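Side-chain contacts in putative drug/sodium antiporter (Escherichia coli, PDB 4Z3N), which probably carries the genotoxin colibactin across the cell membrane, most likely by antiport, as a member of the MATE transporter family: residues 267-272 / 404-409; 354-359 / 375-380; 200-205 / 213-218. All blocks are in the same frame, centred on the assembly; numbering follows the deposited sequence.

Contact 1 (267-272 / 404-409); sequences QLIIAV and YSVLLT
I269 reaches across from helix 250-284 to T409 and V406 on helix 402-413, and its branches meet them one after the other. I269 CB aims at the partner helix and lies 4.1 Å from T409 CG2. The branch methyl, I269 CG2, is a little nearer to that same carbon, 3.9 Å from T409 CG2, and it also rests 3.9 Å from the backbone T409 O. The longer arm goes the other way: with CG1 beside the backbone N (chi1 -65°) it runs back toward the start of its helix, and I269 CD1 ends 4.0 Å from V406 CG1, roughly one turn before T409. The two side chains cross there at about a right angle.

These are the seventh and eleventh of the twelve predicted membrane helices of the MATE fold, and both segments belong to the second of its two MatE repeats in sequence. The segment axes run nearly parallel, 7° apart. At 10.4 Å between the segment axes, the contact is made largely by side chains.

Of the residues that touch, T409 is the buried one, and its methyl is shared: I270 CG1 also comes to 4.2 Å from T409 CG2, so two neighbouring isoleucines settle on one carbon. The threonine turns its hydroxyl back along its own helix (chi1 -56°, OG1 beside the backbone N), presenting the methyl to the apolar side. M266, on the same helix as the isoleucines, touches both V406 and T409, while L410 and H413 also touch I269. S393 of helix 382-399 packs on the T409 side chain, and S405 OG is hydrogen-bonded to S393 O.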
loop_
_atom_site.group_PDB
_atom_site.type_symbol
_atom_site.label_atom_id
_atom_site.label_comp_id
_atom_site.label_asym_id
_atom_site.label_seq_id
_atom_site.Cartn_x
_atom_site.Cartn_y
_atom_site.Cartn_z
ATOM N N GLN A 267 -0.919 8.049 -0.986
ATOM C CA GLN A 267 -1.426 7.421 0.226
ATOM C C GLN A 267 -2.300 8.424 0.953
ATOM O O GLN A 267 -3.369 8.097 1.488
ATOM C CB GLN A 267 -0.296 7.004 1.157
ATOM C CG GLN A 267 0.896 6.427 0.488
ATOM C CD GLN A 267 0.700 4.982 0.179
ATOM O OE1 GLN A 267 -0.277 4.603 -0.472
ATOM N NE2 GLN A 267 1.614 4.145 0.669
ATOM N N LEU A 268 -1.807 9.656 0.978
ATOM C CA LEU A 268 -2.466 10.733 1.672
ATOM C C LEU A 268 -3.858 10.951 1.075
ATOM O O LEU A 268 -4.861 10.871 1.786
ATOM C CB LEU A 268 -1.603 11.989 1.596
ATOM C CG LEU A 268 -1.856 13.145 2.553
ATOM C CD1 LEU A 268 -2.115 12.639 3.973
ATOM C CD2 LEU A 268 -0.654 14.094 2.514
ATOM N N ILE A 269 -3.900 11.191 -0.233
ATOM C CA ILE A 269 -5.137 11.381 -0.977
ATOM C C ILE A 269 -6.144 10.252 -0.760
ATOM O O ILE A 269 -7.358 10.488 -0.660
ATOM C CB ILE A 269 -4.850 11.500 -2.485
ATOM C CG1 ILE A 269 -4.038 12.763 -2.773
ATOM C CG2 ILE A 269 -6.163 11.479 -3.291
ATOM C CD1 ILE A 269 -3.470 12.822 -4.190
ATOM N N ILE A 270 -5.648 9.023 -0.699
ATOM C CA ILE A 270 -6.518 7.892 -0.439
ATOM C C ILE A 270 -7.053 7.990 0.991
ATOM O O ILE A 270 -8.245 7.813 1.218
ATOM C CB ILE A 270 -5.802 6.546 -0.650
ATOM C CG1 ILE A 270 -5.505 6.331 -2.129
ATOM C CG2 ILE A 270 -6.658 5.403 -0.143
ATOM C CD1 ILE A 270 -4.633 5.103 -2.403
ATOM N N ALA A 271 -6.180 8.289 1.946
ATOM C CA ALA A 271 -6.610 8.481 3.325
ATOM C C ALA A 271 -7.634 9.619 3.441
ATOM O O ALA A 271 -8.628 9.484 4.160
ATOM C CB ALA A 271 -5.413 8.746 4.228
ATOM N N VAL A 272 -7.407 10.729 2.738
ATOM C CA VAL A 272 -8.339 11.863 2.785
ATOM C C VAL A 272 -9.704 11.524 2.199
ATOM O O VAL A 272 -10.737 12.026 2.647
ATOM C CB VAL A 272 -7.800 13.083 2.021
ATOM C CG1 VAL A 272 -8.857 14.172 1.956
ATOM C CG2 VAL A 272 -6.540 13.602 2.659
ATOM N N TYR A 404 1.183 12.140 -13.436
ATOM C CA TYR A 404 0.009 11.438 -13.935
ATOM C C TYR A 404 -0.429 10.328 -12.992
ATOM O O TYR A 404 -1.577 9.906 -12.997
ATOM C CB TYR A 404 0.284 10.931 -15.347
ATOM C CG TYR A 404 0.561 12.095 -16.250
ATOM C CD1 TYR A 404 1.872 12.554 -16.445
ATOM C CD2 TYR A 404 -0.483 12.789 -16.854
ATOM C CE1 TYR A 404 2.134 13.653 -17.253
ATOM C CE2 TYR A 404 -0.234 13.894 -17.658
ATOM C CZ TYR A 404 1.078 14.318 -17.857
ATOM O OH TYR A 404 1.329 15.410 -18.651
ATOM N N SER A 405 0.491 9.889 -12.156
ATOM C CA SER A 405 0.158 9.018 -11.055
ATOM C C SER A 405 -0.787 9.735 -10.122
ATOM O O SER A 405 -1.826 9.197 -9.754
ATOM C CB SER A 405 1.418 8.588 -10.298
ATOM O OG SER A 405 2.226 7.773 -11.104
ATOM N N VAL A 406 -0.417 10.953 -9.740
ATOM C CA VAL A 406 -1.226 11.734 -8.809
ATOM C C VAL A 406 -2.530 12.196 -9.456
ATOM O O VAL A 406 -3.582 12.160 -8.831
ATOM C CB VAL A 406 -0.441 12.941 -8.278
ATOM C CG1 VAL A 406 -1.324 13.823 -7.382
ATOM C CG2 VAL A 406 0.797 12.456 -7.535
ATOM N N LEU A 407 -2.458 12.589 -10.722
ATOM C CA LEU A 407 -3.649 12.940 -11.489
ATOM C C LEU A 407 -4.725 11.848 -11.458
ATOM O O LEU A 407 -5.909 12.143 -11.326
ATOM C CB LEU A 407 -3.274 13.245 -12.936
ATOM C CG LEU A 407 -4.491 13.481 -13.833
ATOM C CD1 LEU A 407 -5.378 14.643 -13.308
ATOM C CD2 LEU A 407 -4.073 13.682 -15.310
ATOM N N LEU A 408 -4.316 10.589 -11.574
ATOM C CA LEU A 408 -5.270 9.489 -11.619
ATOM C C LEU A 408 -5.812 9.178 -10.228
ATOM O O LEU A 408 -6.970 8.809 -10.063
ATOM C CB LEU A 408 -4.627 8.251 -12.244
ATOM C CG LEU A 408 -4.444 8.346 -13.766
ATOM C CD1 LEU A 408 -3.463 7.294 -14.284
ATOM C CD2 LEU A 408 -5.785 8.244 -14.474
ATOM N N THR A 409 -4.977 9.345 -9.217
ATOM C CA THR A 409 -5.424 9.120 -7.854
ATOM C C THR A 409 -6.400 10.222 -7.406
ATOM O O THR A 409 -7.349 9.967 -6.665
ATOM C CB THR A 409 -4.233 9.041 -6.912
ATOM O OG1 THR A 409 -3.352 8.015 -7.380
ATOM C CG2 THR A 409 -4.686 8.693 -5.509
#

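Contact 2 (354-359 / 375-380); sequences LAPWMY and QTRIMA. With OLC ((2R)-2,3-dihydroxypropyl (9Z)-octadec-9-enoate), chain B; OLC ((2R)-2,3-dihydroxypropyl (9Z)-octadec-9-enoate), chain D; OLC ((2R)-2,3-dihydroxypropyl (9Z)-octadec-9-enoate), chain C.
A small van der Waals contact, mostly buried, joins A355, P356 and Y359 near the end of helix 326-358 to T376 and R377 of helix 366-379. The closest backbone pair is A355 and T376, with 7.4 Å between A355 CA and T376 CA, and the two side chains face each other there, A355 CB lying 4.4 Å from T376 CG2. The same alanine methyl sits in plane at the edge of the Y359 ring, one turn on. That ring approaches T376 obliquely, Y359 CE2 being 4.2 Å from T376 OG1. Neither hydroxyl relies on the other: Y359 OH bonds to H351 NE2, and T376 OG1 to the backbone O of A372.

At R377 the chemistry changes. R377 leaves its backbone with CG beside the N (chi1 -70°) and runs extended to NE, which carries its guanidinium over to the proline ring; P356 CG is 3.6 Å from R377 NH2. The modelled chain of a bound OLC (chain D) lies over one face of the guanidinium, with its C4 3.7 Å above the centre of the plane of R377. P356 has no N-H to give, and W357 N makes a weak bond to L354 O in place of the regular one; the helix kinks here. Further OLC chains lie along I378 and M379.

The two segments run in roughly opposite senses and belong to the ninth and tenth predicted membrane helices, so this is the side-by-side packing of a helical hairpin in the MATE fold.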
loop_
_atom_site.group_PDB
_atom_site.type_symbol
_atom_site.label_atom_id
_atom_site.label_comp_id
_atom_site.label_asym_id
_atom_site.label_seq_id
_atom_site.Cartn_x
_atom_site.Cartn_y
_atom_site.Cartn_z
ATOM N N LEU A 354 -21.846 -13.503 -0.744
ATOM C CA LEU A 354 -21.569 -13.992 0.601
ATOM C C LEU A 354 -22.138 -13.049 1.674
ATOM O O LEU A 354 -22.514 -13.489 2.768
ATOM C CB LEU A 354 -20.059 -14.161 0.811
ATOM C CG LEU A 354 -19.449 -15.536 0.549
ATOM C CD1 LEU A 354 -17.930 -15.462 0.655
ATOM C CD2 LEU A 354 -20.014 -16.588 1.509
ATOM N N ALA A 355 -22.209 -11.759 1.335
ATOM C CA ALA A 355 -22.504 -10.696 2.294
ATOM C C ALA A 355 -23.791 -10.913 3.113
ATOM O O ALA A 355 -23.771 -10.757 4.338
ATOM C CB ALA A 355 -22.561 -9.355 1.567
ATOM N N PRO A 356 -24.908 -11.265 2.442
ATOM C CA PRO A 356 -26.196 -11.446 3.139
ATOM C C PRO A 356 -26.132 -12.492 4.256
ATOM O O PRO A 356 -26.778 -12.342 5.289
ATOM C CB PRO A 356 -27.143 -11.908 2.025
ATOM C CG PRO A 356 -26.524 -11.435 0.763
ATOM C CD PRO A 356 -25.031 -11.470 0.984
ATOM N N TRP A 357 -25.376 -13.556 4.034
ATOM C CA TRP A 357 -25.157 -14.569 5.056
ATOM C C TRP A 357 -24.045 -14.231 6.044
ATOM O O TRP A 357 -24.089 -14.641 7.202
ATOM C CB TRP A 357 -24.870 -15.904 4.380
ATOM C CG TRP A 357 -26.050 -16.348 3.591
ATOM C CD1 TRP A 357 -27.293 -16.640 4.077
ATOM C CD2 TRP A 357 -26.121 -16.528 2.170
ATOM N NE1 TRP A 357 -28.133 -17.002 3.048
ATOM C CE2 TRP A 357 -27.435 -16.950 1.868
ATOM C CE3 TRP A 357 -25.202 -16.397 1.130
ATOM C CZ2 TRP A 357 -27.851 -17.229 0.568
ATOM C CZ3 TRP A 357 -25.614 -16.677 -0.154
ATOM C CH2 TRP A 357 -26.929 -17.082 -0.427
ATOM N N MET A 358 -23.040 -13.502 5.570
ATOM C CA MET A 358 -21.813 -13.254 6.328
ATOM C C MET A 358 -21.942 -12.143 7.361
ATOM O O MET A 358 -21.522 -12.311 8.505
ATOM C CB MET A 358 -20.672 -12.932 5.357
ATOM C CG MET A 358 -19.326 -12.650 5.988
ATOM S SD MET A 358 -18.067 -12.516 4.693
ATOM C CE MET A 358 -18.789 -11.251 3.657
ATOM N N TYR A 359 -22.509 -11.007 6.964
ATOM C CA TYR A 359 -22.529 -9.841 7.848
ATOM C C TYR A 359 -23.423 -9.940 9.089
ATOM O O TYR A 359 -23.049 -9.417 10.142
ATOM C CB TYR A 359 -22.869 -8.592 7.047
ATOM C CG TYR A 359 -21.645 -8.160 6.294
ATOM C CD1 TYR A 359 -20.528 -7.704 6.978
ATOM C CD2 TYR A 359 -21.570 -8.289 4.906
ATOM C CE1 TYR A 359 -19.389 -7.342 6.299
ATOM C CE2 TYR A 359 -20.438 -7.931 4.217
ATOM C CZ TYR A 359 -19.350 -7.457 4.917
ATOM O OH TYR A 359 -18.218 -7.088 4.249
ATOM N N GLN A 375 -24.049 -1.690 0.696
ATOM C CA GLN A 375 -22.799 -1.060 0.278
ATOM C C GLN A 375 -22.040 -1.985 -0.669
ATOM O O GLN A 375 -21.593 -1.585 -1.762
ATOM C CB GLN A 375 -21.927 -0.735 1.499
ATOM C CG GLN A 375 -20.599 -0.108 1.159
ATOM C CD GLN A 375 -19.638 0.006 2.330
ATOM O OE1 GLN A 375 -19.542 1.057 2.967
ATOM N NE2 GLN A 375 -18.888 -1.062 2.593
ATOM N N THR A 376 -21.906 -3.235 -0.233
ATOM C CA THR A 376 -21.228 -4.241 -1.016
ATOM C C THR A 376 -21.951 -4.463 -2.340
ATOM O O THR A 376 -21.320 -4.511 -3.402
ATOM C CB THR A 376 -21.122 -5.557 -0.251
ATOM O OG1 THR A 376 -20.353 -5.354 0.948
ATOM C CG2 THR A 376 -20.455 -6.636 -1.129
ATOM N N ARG A 377 -23.274 -4.574 -2.282
ATOM C CA ARG A 377 -24.043 -4.844 -3.488
ATOM C C ARG A 377 -23.874 -3.740 -4.516
ATOM O O ARG A 377 -23.814 -3.996 -5.731
ATOM C CB ARG A 377 -25.521 -5.008 -3.162
ATOM C CG ARG A 377 -25.867 -6.275 -2.405
ATOM C CD ARG A 377 -27.264 -6.674 -2.754
ATOM N NE ARG A 377 -27.624 -7.974 -2.214
ATOM C CZ ARG A 377 -28.637 -8.174 -1.382
ATOM N NH1 ARG A 377 -29.386 -7.145 -0.994
ATOM N NH2 ARG A 377 -28.899 -9.398 -0.948
ATOM N N ILE A 378 -23.834 -2.503 -4.033
ATOM C CA ILE A 378 -23.714 -1.375 -4.944
ATOM C C ILE A 378 -22.276 -1.164 -5.418
ATOM O O ILE A 378 -22.036 -1.085 -6.609
ATOM C CB ILE A 378 -24.266 -0.088 -4.300
ATOM C CG1 ILE A 378 -25.774 -0.256 -4.038
ATOM C CG2 ILE A 378 -23.968 1.129 -5.191
ATOM C CD1 ILE A 378 -26.500 1.001 -3.597
ATOM N N MET A 379 -21.326 -1.122 -4.488
ATOM C CA MET A 379 -19.957 -0.709 -4.798
ATOM C C MET A 379 -18.958 -1.806 -5.187
ATOM O O MET A 379 -17.892 -1.498 -5.725
ATOM C CB MET A 379 -19.374 0.045 -3.594
ATOM C CG MET A 379 -20.155 1.278 -3.162
ATOM S SD MET A 379 -19.460 2.045 -1.679
ATOM C CE MET A 379 -18.004 2.823 -2.380
ATOM N N ALA A 380 -19.288 -3.068 -4.928
ATOM C CA ALA A 380 -18.303 -4.144 -5.061
ATOM C C ALA A 380 -17.762 -4.310 -6.478
ATOM O O ALA A 380 -16.566 -4.502 -6.666
ATOM C CB ALA A 380 -18.887 -5.457 -4.591
HETATM C C18 OLC B . -6.680 2.095 -3.332
HETATM C C10 OLC B . -15.312 0.915 -4.524
HETATM C C9 OLC B . -14.970 0.393 -3.329
HETATM C C17 OLC B . -8.129 1.653 -3.387
HETATM C C11 OLC B . -14.759 2.251 -4.983
HETATM C C8 OLC B . -16.012 -0.361 -2.519
HETATM C C24 OLC B . -15.446 8.741 -2.050
HETATM C C16 OLC B . -8.959 2.760 -3.997
HETATM C C12 OLC B . -13.819 2.872 -3.957
HETATM C C7 OLC B . -15.427 -0.951 -1.248
HETATM C C15 OLC B . -10.403 2.308 -4.172
HETATM C C13 OLC B . -12.602 3.467 -4.666
HETATM C C6 OLC B . -15.253 0.118 -0.186
HETATM C C14 OLC B . -11.346 3.449 -3.812
HETATM C C5 OLC B . -16.498 0.972 -0.071
HETATM C C4 OLC B . -16.148 2.306 0.573
HETATM C C3 OLC B . -14.940 2.921 -0.105
HETATM C C2 OLC B . -14.816 4.403 0.195
HETATM C C21 OLC B . -14.048 6.763 -2.638
HETATM C C1 OLC B . -14.100 5.108 -0.949
HETATM C C22 OLC B . -14.216 8.264 -2.800
HETATM O O19 OLC B . -13.263 4.533 -1.632
HETATM O O25 OLC B . -15.145 9.947 -1.377
HETATM O O23 OLC B . -13.078 8.929 -2.287
HETATM O O20 OLC B . -14.499 6.392 -1.346
HETATM C C9 OLC D . -25.393 -6.684 -8.341
HETATM C C8 OLC D . -26.649 -6.460 -7.525
HETATM C C7 OLC D . -27.054 -7.731 -6.797
HETATM C C6 OLC D . -28.287 -7.503 -5.936
HETATM C C5 OLC D . -28.834 -8.823 -5.415
HETATM C C4 OLC D . -30.214 -8.585 -4.814
HETATM C C3 OLC D . -31.240 -9.596 -5.308
HETATM C C2 OLC D . -32.619 -9.309 -4.731
HETATM C C1 OLC D . -32.811 -9.956 -3.374
HETATM C C9 OLC C . -20.606 -1.612 -12.584
HETATM C C8 OLC C . -21.176 -1.045 -11.294
HETATM C C7 OLC C . -22.690 -1.055 -11.329
HETATM C C6 OLC C . -23.236 -1.383 -9.949
HETATM C C5 OLC C . -24.750 -1.296 -9.978
HETATM C C4 OLC C . -25.339 -1.869 -8.697
HETATM C C3 OLC C . -26.748 -1.334 -8.464
HETATM C C2 OLC C . -27.550 -2.330 -7.650
HETATM C C1 OLC C . -28.354 -1.612 -6.585
#

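Contact 3 (200-205 / 213-218); sequences PIMIFV and VALASF. With OLC ((2R)-2,3-dihydroxypropyl (9Z)-octadec-9-enoate), chain G.
M202 makes the tight part of this contact, lying against L215 with its sulfur and against A216 with its CG. The chain bends about CB-CG (chi2 -67°), which swings the sulfur round to L215; M202 SD stands 4.1 Å from L215 CD2, and the two side chains cross at about a right angle. Lower on the chain, M202 CG is 4.3 Å from A216 CB, where the methylene meets the alanine methyl. M202, V213 and A216 are all buried.

Helices 181-204 and 209-232, the fifth and sixth predicted membrane helices of the MATE fold, form a hairpin here: their segment axes come within 8.9 Å at 149°, antiparallel but clearly splayed. M202 also shares a backbone hydrogen bond with F208 in the short connection between them, while the lack of a backbone bond at P200 N kinks the first helix.

The looser side lies around I203, which contributes much less, chiefly through its tip, I203 CD1 being 4.2 Å from V213 CG1; W56 of helix 28-56 packs on I203 as well. Beyond it F204 and V205 are exposed, with I203 CB over one face of the F204 ring, toward the rim. On the second helix lipid takes over: an OLC chain passes A214 and F218, its C15 3.9 Å from F218 CD2.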
loop_
_atom_site.group_PDB
_atom_site.type_symbol
_atom_site.label_atom_id
_atom_site.label_comp_id
_atom_site.label_asym_id
_atom_site.label_seq_id
_atom_site.Cartn_x
_atom_site.Cartn_y
_atom_site.Cartn_z
ATOM N N PRO A 200 5.368 -15.911 22.099
ATOM C CA PRO A 200 5.227 -16.728 23.309
ATOM C C PRO A 200 6.356 -16.453 24.315
ATOM O O PRO A 200 6.094 -16.256 25.503
ATOM C CB PRO A 200 5.293 -18.168 22.780
ATOM C CG PRO A 200 5.107 -18.065 21.298
ATOM C CD PRO A 200 5.605 -16.730 20.896
ATOM N N ILE A 201 7.593 -16.410 23.827
ATOM C CA ILE A 201 8.757 -16.232 24.693
ATOM C C ILE A 201 8.765 -14.900 25.457
ATOM O O ILE A 201 9.334 -14.804 26.545
ATOM C CB ILE A 201 10.058 -16.331 23.886
ATOM C CG1 ILE A 201 10.112 -17.633 23.095
ATOM C CG2 ILE A 201 11.264 -16.237 24.791
ATOM C CD1 ILE A 201 11.296 -17.680 22.158
ATOM N N MET A 202 8.153 -13.869 24.891
ATOM C CA MET A 202 8.136 -12.570 25.551
ATOM C C MET A 202 7.100 -12.540 26.640
ATOM O O MET A 202 7.209 -11.762 27.576
ATOM C CB MET A 202 7.860 -11.445 24.556
ATOM C CG MET A 202 8.831 -11.394 23.401
ATOM S SD MET A 202 10.491 -10.954 23.933
ATOM C CE MET A 202 11.436 -11.442 22.475
ATOM N N ILE A 203 6.073 -13.368 26.492
ATOM C CA ILE A 203 4.993 -13.460 27.475
ATOM C C ILE A 203 5.354 -14.353 28.674
ATOM O O ILE A 203 4.940 -14.102 29.805
ATOM C CB ILE A 203 3.714 -14.002 26.828
ATOM C CG1 ILE A 203 3.356 -13.186 25.598
ATOM C CG2 ILE A 203 2.567 -13.968 27.801
ATOM C CD1 ILE A 203 2.350 -13.865 24.698
ATOM N N PHE A 204 6.147 -15.384 28.412
ATOM C CA PHE A 204 6.322 -16.486 29.346
ATOM C C PHE A 204 7.726 -16.488 29.938
ATOM O O PHE A 204 7.879 -16.460 31.159
ATOM C CB PHE A 204 6.006 -17.821 28.663
ATOM C CG PHE A 204 4.560 -17.966 28.258
ATOM C CD1 PHE A 204 3.551 -17.426 29.039
ATOM C CD2 PHE A 204 4.217 -18.620 27.087
ATOM C CE1 PHE A 204 2.218 -17.545 28.666
ATOM C CE2 PHE A 204 2.891 -18.744 26.707
ATOM C CZ PHE A 204 1.889 -18.203 27.493
ATOM N N VAL A 205 8.746 -16.583 29.092
ATOM C CA VAL A 205 10.118 -16.408 29.572
ATOM C C VAL A 205 10.416 -15.013 30.157
ATOM O O VAL A 205 10.859 -14.900 31.297
ATOM C CB VAL A 205 11.138 -16.656 28.469
ATOM C CG1 VAL A 205 12.529 -16.569 29.051
ATOM C CG2 VAL A 205 10.901 -18.005 27.812
ATOM N N VAL A 213 4.861 -8.610 22.768
ATOM C CA VAL A 213 4.346 -8.982 21.441
ATOM C C VAL A 213 4.729 -7.899 20.419
ATOM O O VAL A 213 5.148 -8.213 19.296
ATOM C CB VAL A 213 2.797 -9.209 21.414
ATOM C CG1 VAL A 213 2.400 -10.388 22.286
ATOM C CG2 VAL A 213 2.062 -7.965 21.827
ATOM N N ALA A 214 4.592 -6.634 20.822
ATOM C CA ALA A 214 5.112 -5.526 20.036
ATOM C C ALA A 214 6.606 -5.721 19.695
ATOM O O ALA A 214 6.994 -5.626 18.530
ATOM C CB ALA A 214 4.901 -4.231 20.765
ATOM N N LEU A 215 7.433 -6.002 20.699
ATOM C CA LEU A 215 8.867 -6.201 20.478
ATOM C C LEU A 215 9.162 -7.446 19.630
ATOM O O LEU A 215 10.153 -7.488 18.884
ATOM C CB LEU A 215 9.623 -6.305 21.814
ATOM C CG LEU A 215 11.094 -6.706 21.638
ATOM C CD1 LEU A 215 11.887 -5.576 20.957
ATOM C CD2 LEU A 215 11.743 -7.151 22.956
ATOM N N ALA A 216 8.313 -8.464 19.743
ATOM C CA ALA A 216 8.473 -9.657 18.909
ATOM C C ALA A 216 8.250 -9.297 17.433
ATOM O O ALA A 216 9.008 -9.717 16.557
ATOM C CB ALA A 216 7.520 -10.759 19.348
ATOM N N SER A 217 7.200 -8.516 17.179
ATOM C CA SER A 217 6.906 -8.008 15.848
ATOM C C SER A 217 8.106 -7.231 15.306
ATOM O O SER A 217 8.485 -7.374 14.151
ATOM C CB SER A 217 5.657 -7.116 15.868
ATOM O OG SER A 217 4.449 -7.875 15.848
ATOM N N PHE A 218 8.718 -6.424 16.158
ATOM C CA PHE A 218 9.849 -5.631 15.744
ATOM C C PHE A 218 11.133 -6.468 15.479
ATOM O O PHE A 218 11.918 -6.142 14.578
ATOM C CB PHE A 218 10.105 -4.543 16.790
ATOM C CG PHE A 218 11.217 -3.607 16.425
ATOM C CD1 PHE A 218 11.203 -2.932 15.215
ATOM C CD2 PHE A 218 12.277 -3.405 17.284
ATOM C CE1 PHE A 218 12.226 -2.078 14.872
ATOM C CE2 PHE A 218 13.303 -2.547 16.943
ATOM C CZ PHE A 218 13.277 -1.879 15.737
HETATM C C18 OLC G . 6.711 -1.190 19.017
HETATM C C17 OLC G . 7.956 -1.983 19.402
HETATM C C16 OLC G . 8.968 -1.104 20.109
HETATM C C15 OLC G . 10.326 -1.766 20.173
HETATM C C13 OLC G . 12.155 -1.276 21.885
HETATM C C14 OLC G . 11.400 -0.791 20.647
#

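In the fold
Contacts 2 and 3 are both hairpins between consecutive helices, closed over 16 and 8 residues, and most of their touching residues are buried although they lie about 24 and 26 Å from the chain centre. Contact 1 is the more central, about 12 Å from that centre, yet only partly buried, and it joins helices far apart in sequence. Contact 2 is nested inside the loop that contact 1 closes, whereas contact 3 precedes both and lies across the chain centre from contact 1. No two touch or share a helix. Contacts 1 and 3 are essentially aliphatic, to which contact 1 adds a threonine methyl and contact 3 a methionine; contact 2 alone brings an arginine into play.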